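Local coordinates for uncharacterized protein (Bacteroides ovatus, PDB 4IRT), which is of unknown function but is a putative neuraminidase, built on a BNR-repeat-like beta-propeller and possibly acting on sialic-acid-bearing glycans, at residues A[37-42]-A[58-63]; A[44-49]-A[86-91]; A[240-245]-A[268-273]; A[264-269]-A[288-293]. All blocks are in the same frame, centred on the assembly; numbering follows the deposited sequence. Where two conformers were deposited one is given.

Interaction 1 of 4, residues A[37-42]-A[58-63]; sequences ISYYDN and WTLHRT. With EDO (1,2-ethanediol), chain I.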
# COMPACT_ATOMS: atom_id res chain seq x y z
N ILE A 37 8.53 -7.81 10.34
CA ILE A 37 8.70 -7.83 8.90
C ILE A 37 8.22 -9.17 8.38
O ILE A 37 8.15 -10.16 9.14
CB ILE A 37 10.20 -7.59 8.52
CG1 ILE A 37 10.34 -7.19 7.04
CG2 ILE A 37 11.05 -8.80 8.88
CD1 ILE A 37 11.75 -6.74 6.72
N SER A 38 7.87 -9.23 7.10
CA SER A 38 7.46 -10.48 6.49
C SER A 38 7.91 -10.48 5.04
O SER A 38 7.92 -9.44 4.40
CB SER A 38 5.91 -10.68 6.57
OG SER A 38 5.19 -9.63 5.95
N TYR A 39 8.25 -11.66 4.56
CA TYR A 39 8.67 -11.86 3.18
C TYR A 39 8.66 -13.31 2.85
O TYR A 39 8.52 -14.17 3.75
CB TYR A 39 10.06 -11.30 2.95
CG TYR A 39 11.14 -11.87 3.82
CD1 TYR A 39 11.43 -11.30 5.05
CD2 TYR A 39 11.92 -12.95 3.38
CE1 TYR A 39 12.46 -11.79 5.84
CE2 TYR A 39 12.96 -13.44 4.17
CZ TYR A 39 13.19 -12.86 5.41
OH TYR A 39 14.22 -13.32 6.19
N TYR A 40 8.77 -13.61 1.54
CA TYR A 40 9.01 -14.97 1.10
C TYR A 40 10.51 -15.21 0.91
O TYR A 40 11.20 -14.41 0.27
CB TYR A 40 8.33 -15.22 -0.22
CG TYR A 40 6.81 -15.17 -0.23
CD1 TYR A 40 6.07 -16.18 0.36
CD2 TYR A 40 6.13 -14.17 -0.93
CE1 TYR A 40 4.69 -16.14 0.34
CE2 TYR A 40 4.74 -14.12 -0.96
CZ TYR A 40 4.02 -15.14 -0.35
OH TYR A 40 2.63 -15.15 -0.37
N ASP A 41 10.98 -16.33 1.43
CA ASP A 41 12.34 -16.77 1.19
C ASP A 41 12.50 -17.39 -0.20
O ASP A 41 11.55 -17.51 -0.95
CB ASP A 41 12.85 -17.64 2.35
CG ASP A 41 12.33 -19.07 2.33
OD1 ASP A 41 11.73 -19.54 1.33
OD2 ASP A 41 12.55 -19.76 3.37
N ASN A 42 13.73 -17.73 -0.57
CA ASN A 42 13.97 -18.21 -1.92
C ASN A 42 13.26 -19.51 -2.28
O ASN A 42 13.09 -19.83 -3.46
CB ASN A 42 15.47 -18.40 -2.18
CG ASN A 42 15.79 -18.31 -3.67
OD1 ASN A 42 15.34 -17.39 -4.36
ND2 ASN A 42 16.58 -19.24 -4.16
N TRP A 58 17.91 -9.42 14.23
CA TRP A 58 16.58 -9.97 13.97
C TRP A 58 16.43 -11.41 14.48
O TRP A 58 17.39 -12.19 14.50
CB TRP A 58 16.31 -9.98 12.46
CG TRP A 58 16.21 -8.61 11.87
CD1 TRP A 58 17.25 -7.84 11.43
CD2 TRP A 58 15.04 -7.85 11.68
NE1 TRP A 58 16.77 -6.64 10.97
CE2 TRP A 58 15.41 -6.63 11.11
CE3 TRP A 58 13.67 -8.10 11.91
CZ2 TRP A 58 14.48 -5.63 10.78
CZ3 TRP A 58 12.76 -7.12 11.61
CH2 TRP A 58 13.16 -5.90 11.03
N THR A 59 15.22 -11.73 14.91
CA THR A 59 14.80 -13.09 15.08
C THR A 59 13.97 -13.39 13.86
O THR A 59 13.01 -12.70 13.58
CB THR A 59 14.00 -13.25 16.39
OG1 THR A 59 14.87 -12.90 17.48
CG2 THR A 59 13.52 -14.69 16.61
N LEU A 60 14.36 -14.42 13.13
CA LEU A 60 13.62 -14.79 11.90
C LEU A 60 13.04 -16.18 12.06
O LEU A 60 13.68 -17.07 12.65
CB LEU A 60 14.54 -14.75 10.69
CG LEU A 60 15.23 -13.41 10.41
CD1 LEU A 60 16.25 -13.57 9.29
CD2 LEU A 60 14.22 -12.31 10.12
N HIS A 61 11.83 -16.38 11.55
CA HIS A 61 11.11 -17.67 11.70
C HIS A 61 10.52 -18.05 10.36
O HIS A 61 9.68 -17.31 9.82
CB HIS A 61 10.00 -17.57 12.75
CG HIS A 61 9.12 -18.78 12.80
ND1 HIS A 61 9.57 -20.01 13.23
CD2 HIS A 61 7.82 -18.94 12.47
CE1 HIS A 61 8.56 -20.88 13.19
NE2 HIS A 61 7.51 -20.27 12.69
N ARG A 62 11.00 -19.15 9.79
CA ARG A 62 10.36 -19.72 8.60
C ARG A 62 9.07 -20.43 9.03
O ARG A 62 9.11 -21.37 9.83
CB ARG A 62 11.27 -20.71 7.88
CG ARG A 62 10.74 -21.05 6.49
CD ARG A 62 11.58 -22.06 5.76
NE ARG A 62 11.26 -23.40 6.19
CZ ARG A 62 11.68 -24.52 5.59
NH1 ARG A 62 12.45 -24.46 4.49
NH2 ARG A 62 11.31 -25.71 6.09
N THR A 63 7.93 -19.94 8.56
CA THR A 63 6.65 -20.50 8.94
C THR A 63 6.40 -21.80 8.17
O THR A 63 7.23 -22.23 7.35
CB THR A 63 5.48 -19.53 8.65
OG1 THR A 63 5.26 -19.44 7.23
CG2 THR A 63 5.77 -18.12 9.20
C1 EDO I . 10.10 -20.68 -5.96
O1 EDO I . 9.83 -21.27 -7.23
C2 EDO I . 11.04 -21.57 -5.18
O2 EDO I . 12.38 -21.28 -5.62
O HOH W 1 13.55 -22.34 3.13
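Asp41 and Arg62 are linked by one water, which accepts from Arg62 NH1 at 2.7 Å and donates to Asp41 OD2 at 2.8 Å. Arg62 lies on strand 59-63 and Asp41 in the loop just past strand 34-40; both strands belong to one four-stranded antiparallel blade of the beta-propeller. Strand 45-52 lies between them, so side chains reach past it. The end-to-end directions of 37-41 and 58-62 differ by 48°, consistent with the twist of a blade. The two charges do not meet directly: OD2 of Asp41 stays 4.8 Å from NE of Arg62, and the carboxylate and guanidinium planes are inclined at 60°. OD2 instead touches the aliphatic part of the arginine, with CD of Arg62 3.5 Å away. A bend at chi3 (82°) turns the guanidinium away from the line of CG and CD, and the water lies at its edge, in plane. The other carboxylate oxygen, OD1, accepts from the backbone N of Tyr45, while the Tyr45 ring also makes a cation-pi contact with Arg62. Just beyond, the backbone O of Asn42 accepts from a 1,2-ethanediol, probably a remnant of the crystallisation liquor. The apolar half of the interface follows the alternation of the strands. At its far end CG2 of Ile37 packs obliquely against the indole of Trp58, the two side chains crossing at about a right angle, and Val9 of strand 5-12 touches both. Midway, the phenol oxygen OH of Tyr39 rests 3.7 Å from CD1 of Leu60.

Interaction 2 of 4, residues A[44-49]-A[86-91]; sequences GYLVLG and IHVSFD. With EDO (1,2-ethanediol), chain L.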
# COMPACT_ATOMS: atom_id res chain seq x y z
N GLY A 44 10.15 -20.03 -1.34
CA GLY A 44 8.75 -19.73 -1.35
C GLY A 44 8.05 -19.74 -0.01
O GLY A 44 6.83 -19.58 0.04
N TYR A 45 8.81 -19.92 1.07
CA TYR A 45 8.23 -19.93 2.40
C TYR A 45 8.02 -18.52 2.93
O TYR A 45 8.86 -17.64 2.77
CB TYR A 45 9.07 -20.75 3.39
CG TYR A 45 8.95 -22.24 3.22
CD1 TYR A 45 9.67 -22.90 2.23
CD2 TYR A 45 8.11 -23.00 4.03
CE1 TYR A 45 9.57 -24.28 2.06
CE2 TYR A 45 8.00 -24.37 3.86
CZ TYR A 45 8.73 -25.00 2.87
OH TYR A 45 8.63 -26.36 2.68
N LEU A 46 6.90 -18.34 3.61
CA LEU A 46 6.61 -17.11 4.31
C LEU A 46 7.49 -17.10 5.54
O LEU A 46 7.42 -18.02 6.35
CB LEU A 46 5.14 -17.12 4.75
CG LEU A 46 4.71 -16.15 5.85
CD1 LEU A 46 4.92 -14.72 5.39
CD2 LEU A 46 3.26 -16.36 6.19
N VAL A 47 8.31 -16.06 5.65
CA VAL A 47 9.16 -15.82 6.79
C VAL A 47 8.59 -14.62 7.55
O VAL A 47 8.21 -13.61 6.94
CB VAL A 47 10.59 -15.50 6.33
CG1 VAL A 47 11.48 -15.10 7.49
CG2 VAL A 47 11.17 -16.69 5.58
N LEU A 48 8.54 -14.72 8.88
CA LEU A 48 8.22 -13.58 9.76
C LEU A 48 9.44 -13.28 10.62
O LEU A 48 10.14 -14.20 11.06
CB LEU A 48 7.01 -13.89 10.64
CG LEU A 48 5.69 -14.25 9.98
CD1 LEU A 48 4.63 -14.46 11.03
CD2 LEU A 48 5.24 -13.19 8.99
N GLY A 49 9.71 -12.00 10.84
CA GLY A 49 10.81 -11.58 11.65
C GLY A 49 10.47 -10.42 12.56
O GLY A 49 9.52 -9.70 12.33
N ILE A 86 0.23 -10.81 15.71
CA ILE A 86 0.42 -10.62 14.29
C ILE A 86 -0.79 -11.23 13.56
O ILE A 86 -1.18 -12.36 13.85
CB ILE A 86 1.69 -11.32 13.74
CG1 ILE A 86 2.96 -10.83 14.43
CG2 ILE A 86 1.78 -11.10 12.23
CD1 ILE A 86 4.19 -11.66 14.13
N HIS A 87 -1.39 -10.45 12.65
CA HIS A 87 -2.35 -10.94 11.70
C HIS A 87 -1.68 -10.91 10.32
O HIS A 87 -1.08 -9.90 9.97
CB HIS A 87 -3.56 -10.02 11.65
CG HIS A 87 -4.33 -9.97 12.92
ND1 HIS A 87 -5.62 -10.45 13.03
CD2 HIS A 87 -3.99 -9.52 14.15
CE1 HIS A 87 -6.04 -10.28 14.28
NE2 HIS A 87 -5.08 -9.70 14.97
N VAL A 88 -1.81 -11.98 9.56
CA VAL A 88 -1.14 -12.05 8.27
C VAL A 88 -2.01 -12.77 7.24
O VAL A 88 -2.62 -13.79 7.52
CB VAL A 88 0.25 -12.71 8.40
CG1 VAL A 88 0.13 -14.17 8.80
CG2 VAL A 88 1.05 -12.55 7.12
N SER A 89 -2.04 -12.21 6.04
CA SER A 89 -2.82 -12.74 4.95
C SER A 89 -1.92 -12.70 3.71
O SER A 89 -1.20 -11.72 3.49
CB SER A 89 -4.13 -11.95 4.78
OG SER A 89 -4.99 -12.54 3.81
N PHE A 90 -1.95 -13.76 2.91
CA PHE A 90 -0.92 -13.95 1.90
C PHE A 90 -1.36 -14.83 0.75
O PHE A 90 -2.29 -15.60 0.88
CB PHE A 90 0.31 -14.59 2.52
CG PHE A 90 0.01 -15.80 3.36
CD1 PHE A 90 -0.46 -15.68 4.64
CD2 PHE A 90 0.21 -17.08 2.85
CE1 PHE A 90 -0.75 -16.80 5.41
CE2 PHE A 90 -0.07 -18.22 3.62
CZ PHE A 90 -0.54 -18.07 4.90
N ASP A 91 -0.63 -14.72 -0.35
CA ASP A 91 -0.65 -15.72 -1.43
C ASP A 91 -2.00 -15.87 -2.15
O ASP A 91 -2.53 -17.00 -2.30
CB ASP A 91 -0.19 -17.08 -0.89
CG ASP A 91 -0.02 -18.11 -2.00
OD1 ASP A 91 0.35 -17.70 -3.12
OD2 ASP A 91 -0.30 -19.30 -1.77
C1 EDO L . -2.52 -19.70 -4.28
O1 EDO L . -2.13 -21.01 -4.80
C2 EDO L . -3.53 -19.81 -3.14
O2 EDO L . -2.90 -20.13 -1.89
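This is a buried, wholly apolar contact between two neighbouring blades of the beta-propeller, in which Leu46 and Leu48 of strand 45-49 meet Ile86, Val88 and Phe90 of strand 86-90. The axes come no closer than 10.4 Å and run nearly antiparallel at 156°, a separation suited to sheets packed face to face through side chains. Leu46 meets two partners. Its CD2 methyl stands over the centre of the Phe90 ring, 4.1 Å from the centroid and 13° off the normal, which makes a CH-pi contact. The same CD2 of Leu46 lies 4.5 Å from CG2 of Val88. Phe90 presents its face because its CG lies between the backbone N and carbonyl carbon (chi1 49°). Ile76 of strand 76-80 also touches Leu46 and Val88. Next to Phe90, Asp91 OD1 accepts from Asn74 ND2 and the backbone N of Asn68, and Asp91 OD2 takes a hydrogen bond of 2.7 Å from O2 of a 1,2-ethanediol. Were Asp91 cut back to an alanine, Asn74 ND2 and Asn68 N would probably lose their common acceptor. At the opposite end of the interface, CD1 of Leu48 meets CD1 of Ile86 at 4.2 Å.

Interaction 3 of 4, residues A[240-245]-A[268-273]; sequences YACRLP and TYWREP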
# COMPACT_ATOMS: atom_id res chain seq x y z
N TYR A 240 -14.75 13.71 -6.84
CA TYR A 240 -13.57 13.71 -7.69
C TYR A 240 -12.48 14.59 -7.10
O TYR A 240 -12.54 15.82 -7.14
CB TYR A 240 -13.95 14.09 -9.13
CG TYR A 240 -14.74 12.94 -9.73
CD1 TYR A 240 -16.11 12.77 -9.45
CD2 TYR A 240 -14.10 11.95 -10.46
CE1 TYR A 240 -16.82 11.67 -9.91
CE2 TYR A 240 -14.81 10.85 -10.96
CZ TYR A 240 -16.17 10.72 -10.68
OH TYR A 240 -16.83 9.61 -11.14
N ALA A 241 -11.44 13.94 -6.59
CA ALA A 241 -10.24 14.64 -6.15
C ALA A 241 -9.46 15.22 -7.33
O ALA A 241 -8.90 16.32 -7.24
CB ALA A 241 -9.36 13.73 -5.33
N CYS A 242 -9.44 14.49 -8.44
CA CYS A 242 -8.77 14.97 -9.65
C CYS A 242 -9.40 14.29 -10.84
O CYS A 242 -9.39 13.04 -10.94
CB CYS A 242 -7.26 14.73 -9.60
SG CYS A 242 -6.32 15.55 -10.94
N ARG A 243 -9.97 15.10 -11.73
CA ARG A 243 -10.53 14.58 -12.97
C ARG A 243 -9.45 14.38 -14.01
O ARG A 243 -8.76 15.31 -14.39
CB ARG A 243 -11.62 15.48 -13.53
CG ARG A 243 -12.87 15.45 -12.69
CD ARG A 243 -14.12 15.41 -13.52
NE ARG A 243 -15.25 15.71 -12.67
CZ ARG A 243 -16.26 14.89 -12.46
NH1 ARG A 243 -16.30 13.72 -13.07
NH2 ARG A 243 -17.24 15.27 -11.66
N LEU A 244 -9.31 13.13 -14.47
CA LEU A 244 -8.27 12.76 -15.41
C LEU A 244 -8.84 11.78 -16.40
O LEU A 244 -9.50 10.82 -16.01
CB LEU A 244 -7.11 12.08 -14.66
CG LEU A 244 -6.30 13.01 -13.76
CD1 LEU A 244 -5.44 12.20 -12.80
CD2 LEU A 244 -5.45 13.96 -14.60
N PRO A 245 -8.54 11.99 -17.69
CA PRO A 245 -9.15 11.16 -18.71
C PRO A 245 -8.52 9.76 -18.85
O PRO A 245 -7.46 9.47 -18.29
CB PRO A 245 -8.87 11.98 -19.98
CG PRO A 245 -7.51 12.57 -19.70
CD PRO A 245 -7.62 12.99 -18.27
N THR A 268 0.73 9.30 -6.97
CA THR A 268 0.52 8.54 -8.18
C THR A 268 1.31 9.16 -9.32
O THR A 268 2.26 9.94 -9.08
CB THR A 268 -1.00 8.39 -8.53
OG1 THR A 268 -1.15 7.49 -9.62
CG2 THR A 268 -1.64 9.75 -8.92
N TYR A 269 0.99 8.75 -10.55
CA TYR A 269 1.58 9.35 -11.73
C TYR A 269 0.63 9.36 -12.95
O TYR A 269 -0.32 8.59 -13.02
CB TYR A 269 2.94 8.73 -12.10
CG TYR A 269 2.97 7.25 -12.51
CD1 TYR A 269 2.52 6.85 -13.77
CD2 TYR A 269 3.50 6.29 -11.66
CE1 TYR A 269 2.57 5.51 -14.15
CE2 TYR A 269 3.57 4.93 -12.03
CZ TYR A 269 3.10 4.55 -13.26
OH TYR A 269 3.15 3.23 -13.66
N TRP A 270 0.88 10.31 -13.85
CA TRP A 270 0.22 10.42 -15.14
C TRP A 270 0.98 11.44 -16.01
O TRP A 270 1.82 12.19 -15.50
CB TRP A 270 -1.28 10.79 -14.96
CG TRP A 270 -1.53 12.22 -14.44
CD1 TRP A 270 -1.53 13.37 -15.19
CD2 TRP A 270 -1.88 12.61 -13.11
NE1 TRP A 270 -1.82 14.46 -14.39
CE2 TRP A 270 -2.04 14.02 -13.11
CE3 TRP A 270 -2.10 11.91 -11.92
CZ2 TRP A 270 -2.37 14.72 -11.97
CZ3 TRP A 270 -2.42 12.64 -10.77
CH2 TRP A 270 -2.55 14.01 -10.81
N ARG A 271 0.70 11.47 -17.31
CA ARG A 271 1.41 12.39 -18.23
C ARG A 271 0.74 13.76 -18.41
O ARG A 271 -0.47 13.93 -18.21
CB ARG A 271 1.63 11.77 -19.62
CG ARG A 271 0.38 11.59 -20.48
CD ARG A 271 0.73 11.09 -21.89
NE ARG A 271 -0.51 10.83 -22.63
CZ ARG A 271 -1.23 11.75 -23.27
NH1 ARG A 271 -0.83 13.02 -23.30
NH2 ARG A 271 -2.38 11.43 -23.85
N GLU A 272 1.56 14.75 -18.74
CA GLU A 272 1.03 16.03 -19.25
C GLU A 272 0.32 15.83 -20.61
O GLU A 272 0.69 14.93 -21.38
CB GLU A 272 2.16 17.06 -19.39
CG GLU A 272 2.81 17.46 -18.10
CD GLU A 272 1.85 18.21 -17.19
OE1 GLU A 272 1.01 17.56 -16.52
OE2 GLU A 272 1.95 19.46 -17.16
N PRO A 273 -0.68 16.68 -20.92
CA PRO A 273 -1.38 16.53 -22.19
C PRO A 273 -0.44 16.63 -23.39
O PRO A 273 -0.53 15.82 -24.32
CB PRO A 273 -2.42 17.65 -22.20
CG PRO A 273 -2.25 18.41 -20.93
CD PRO A 273 -1.28 17.70 -20.05
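One face of the Trp270 indole carries the side chain of Leu244. The CD1 methyl of Leu244 sits 3.4 Å above the indole plane, offset toward the rim. Measured against the six-membered ring of Trp270, it is 13° off the normal, a close CH-pi contact. Its sister methyl CD2 lies near the pyrrole side, 3.7 Å from NE1 of Trp270, so the fork of the leucine spans both rings. Leucine and indole cross at about a right angle. Cys242 approaches obliquely, its SG 4.1 Å from CH2 of Trp270, a sulfur-aromatic contact. With CG of Trp270 set between the backbone N and carbonyl carbon (chi1 69°), the indole extends across to the other segment. Arg281 adds a cation-pi contact to the same indole. With a residue as small as alanine in place of the indole, Leu244 is likely to lose the surface its methyls lie on, and Arg281 its aromatic partner. Next along the chain, the extended Arg271 side chain brings NH1 to the backbone O of Glu272 at 3.1 Å. Cys242 belongs to a classic beta bulge, in which Ala241 and Cys242 both face Ile209. The contact joins two successive propeller blades: strand 239-242, beside 206-214, and the loop after it, which carries Leu244, meet Trp270 of strand 264-271, while Ile209 of strand 206-214 and Val283 of strand 278-285 also pack on the indole.

Interaction 4 of 4, residues A[264-269]-A[288-293]; sequences PYIATY and KMWHQR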
# COMPACT_ATOMS: atom_id res chain seq x y z
N PRO A 264 -6.00 14.60 3.49
CA PRO A 264 -5.53 13.45 2.69
C PRO A 264 -4.56 13.85 1.61
O PRO A 264 -4.72 14.92 1.00
CB PRO A 264 -6.80 12.91 2.02
CG PRO A 264 -7.66 14.17 1.86
CD PRO A 264 -7.38 14.96 3.13
N TYR A 265 -3.60 12.96 1.34
CA TYR A 265 -2.58 13.12 0.32
C TYR A 265 -2.52 11.84 -0.49
O TYR A 265 -2.49 10.76 0.09
CB TYR A 265 -1.21 13.34 0.94
CG TYR A 265 -1.07 14.64 1.67
CD1 TYR A 265 -1.65 14.80 2.91
CD2 TYR A 265 -0.37 15.69 1.13
CE1 TYR A 265 -1.53 15.99 3.61
CE2 TYR A 265 -0.25 16.90 1.80
CZ TYR A 265 -0.84 17.04 3.04
OH TYR A 265 -0.73 18.22 3.76
N ILE A 266 -2.52 11.95 -1.82
CA ILE A 266 -2.53 10.77 -2.71
C ILE A 266 -1.34 10.85 -3.67
O ILE A 266 -1.16 11.86 -4.30
CB ILE A 266 -3.82 10.70 -3.53
CG1 ILE A 266 -5.04 10.68 -2.60
CG2 ILE A 266 -3.79 9.50 -4.48
CD1 ILE A 266 -6.37 11.15 -3.19
N ALA A 267 -0.55 9.78 -3.75
CA ALA A 267 0.65 9.75 -4.60
C ALA A 267 0.45 8.81 -5.78
O ALA A 267 0.03 7.66 -5.61
CB ALA A 267 1.86 9.33 -3.80
N THR A 268 0.73 9.30 -6.97
CA THR A 268 0.52 8.54 -8.18
C THR A 268 1.31 9.16 -9.32
O THR A 268 2.26 9.94 -9.08
CB THR A 268 -1.00 8.39 -8.53
OG1 THR A 268 -1.15 7.49 -9.62
CG2 THR A 268 -1.64 9.75 -8.92
N TYR A 269 0.99 8.75 -10.55
CA TYR A 269 1.58 9.35 -11.73
C TYR A 269 0.63 9.36 -12.95
O TYR A 269 -0.32 8.59 -13.02
CB TYR A 269 2.94 8.73 -12.10
CG TYR A 269 2.97 7.25 -12.51
CD1 TYR A 269 2.52 6.85 -13.77
CD2 TYR A 269 3.50 6.29 -11.66
CE1 TYR A 269 2.57 5.51 -14.15
CE2 TYR A 269 3.57 4.93 -12.03
CZ TYR A 269 3.10 4.55 -13.26
OH TYR A 269 3.15 3.23 -13.66
N LYS A 288 -10.48 22.54 2.22
CA LYS A 288 -11.39 23.35 1.41
C LYS A 288 -11.29 23.11 -0.08
O LYS A 288 -12.26 23.32 -0.79
CB LYS A 288 -11.10 24.84 1.67
CG LYS A 288 -11.18 25.29 3.12
CD LYS A 288 -12.51 24.96 3.79
CE LYS A 288 -13.68 25.76 3.22
NZ LYS A 288 -13.81 27.09 3.88
N MSE A 289 -10.11 22.73 -0.56
CA MSE A 289 -9.87 22.56 -1.99
C MSE A 289 -8.87 21.45 -2.24
O MSE A 289 -7.92 21.23 -1.45
CB MSE A 289 -9.28 23.82 -2.64
CG MSE A 289 -10.18 25.06 -2.67
SE MSE A 289 -11.48 24.99 -4.15
CE MSE A 289 -10.30 25.41 -5.67
N TRP A 290 -9.04 20.79 -3.38
CA TRP A 290 -8.06 19.83 -3.91
C TRP A 290 -6.98 20.56 -4.73
O TRP A 290 -7.24 21.58 -5.39
CB TRP A 290 -8.72 18.76 -4.78
CG TRP A 290 -9.54 17.77 -4.02
CD1 TRP A 290 -10.91 17.76 -3.87
CD2 TRP A 290 -9.06 16.63 -3.31
NE1 TRP A 290 -11.29 16.70 -3.13
CE2 TRP A 290 -10.18 15.99 -2.76
CE3 TRP A 290 -7.79 16.10 -3.09
CZ2 TRP A 290 -10.07 14.84 -2.00
CZ3 TRP A 290 -7.69 14.97 -2.35
CH2 TRP A 290 -8.81 14.34 -1.82
N HIS A 291 -5.76 20.06 -4.64
CA HIS A 291 -4.60 20.60 -5.32
C HIS A 291 -3.82 19.45 -5.94
O HIS A 291 -3.98 18.31 -5.53
CB HIS A 291 -3.66 21.31 -4.33
CG HIS A 291 -4.33 22.35 -3.49
ND1 HIS A 291 -4.54 23.64 -3.93
CD2 HIS A 291 -4.83 22.30 -2.23
CE1 HIS A 291 -5.15 24.34 -2.98
NE2 HIS A 291 -5.33 23.55 -1.94
N GLN A 292 -2.98 19.78 -6.92
CA GLN A 292 -2.09 18.82 -7.53
C GLN A 292 -0.73 19.47 -7.73
O GLN A 292 -0.64 20.68 -7.93
CB GLN A 292 -2.63 18.39 -8.90
CG GLN A 292 -2.79 19.55 -9.90
CD GLN A 292 -3.17 19.11 -11.31
OE1 GLN A 292 -2.59 18.19 -11.87
NE2 GLN A 292 -4.11 19.84 -11.91
N ARG A 293 0.33 18.66 -7.63
CA ARG A 293 1.64 19.11 -8.05
C ARG A 293 2.38 17.98 -8.74
O ARG A 293 2.19 16.78 -8.42
CB ARG A 293 2.46 19.64 -6.86
CG ARG A 293 1.86 20.87 -6.15
CD ARG A 293 2.12 22.17 -6.89
NE ARG A 293 1.72 23.31 -6.07
CZ ARG A 293 0.47 23.75 -6.00
NH1 ARG A 293 -0.47 23.13 -6.71
NH2 ARG A 293 0.15 24.80 -5.25
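Across the two segments the nearest CA atoms pair Pro264 with Trp290, 9.5 Å apart, and Ile266 with Gln292, at 9.4 Å, so the segments advance in step and in the same direction. They are the second and fourth strands of one sheet. Strand 278-285 fills the space between them, running antiparallel to both, and the backbone of 264-269 pairs with it: Pro264 bonds to Asn285 and Ile266 to Val283. The direct contact is left to side chains, chiefly the Trp290 indole. With CG of Trp290 anti to the carbonyl carbon (chi1 -72°), the benzo end leans back over the middle strand. There its CH2 atom meets CG of the Pro264 ring at 3.9 Å, while the adjacent CZ3 lies 4.1 Å from CD1 of Ile266. Both atoms come to the ring obliquely; the proline side chain crosses the indole at about a right angle. The indole has two further partners: NE1 of Trp290 donates to Glu239 OE2, and Tyr211 meets the ring edge-to-face. Pro264 and Ile266 share the face that packs on strand 206-214. Tyr265, one residue out of phase, points away and lies against Trp284, whose ring also stacks on His291, and it reaches strand 318-322. Such a twisted four-stranded antiparallel sheet, with alternate residues packing on the blade before and the blade after, is the characteristic blade of a beta-propeller.

Overall arrangement
The four contacts form two clusters on opposite sides of the propeller, their centres 33 to 38 Å apart between clusters. Interactions 1 and 2, with centres about 8 Å apart, meet at strand 45-52: one spans it within its blade, the other uses its opposite face to reach the next blade, and a probable hydrogen bond from Val47 N to Tyr39 O, 2.7 Å, ties them. Interactions 3 and 4, about 10 Å apart, share strand 264-271 and use the same face of it, with Ala241 O packing on Trp290 CB at 3.5 Å. Within-blade and between-blade packing thus recur together. The bound 1,2-ethanediols probably mark no natural site.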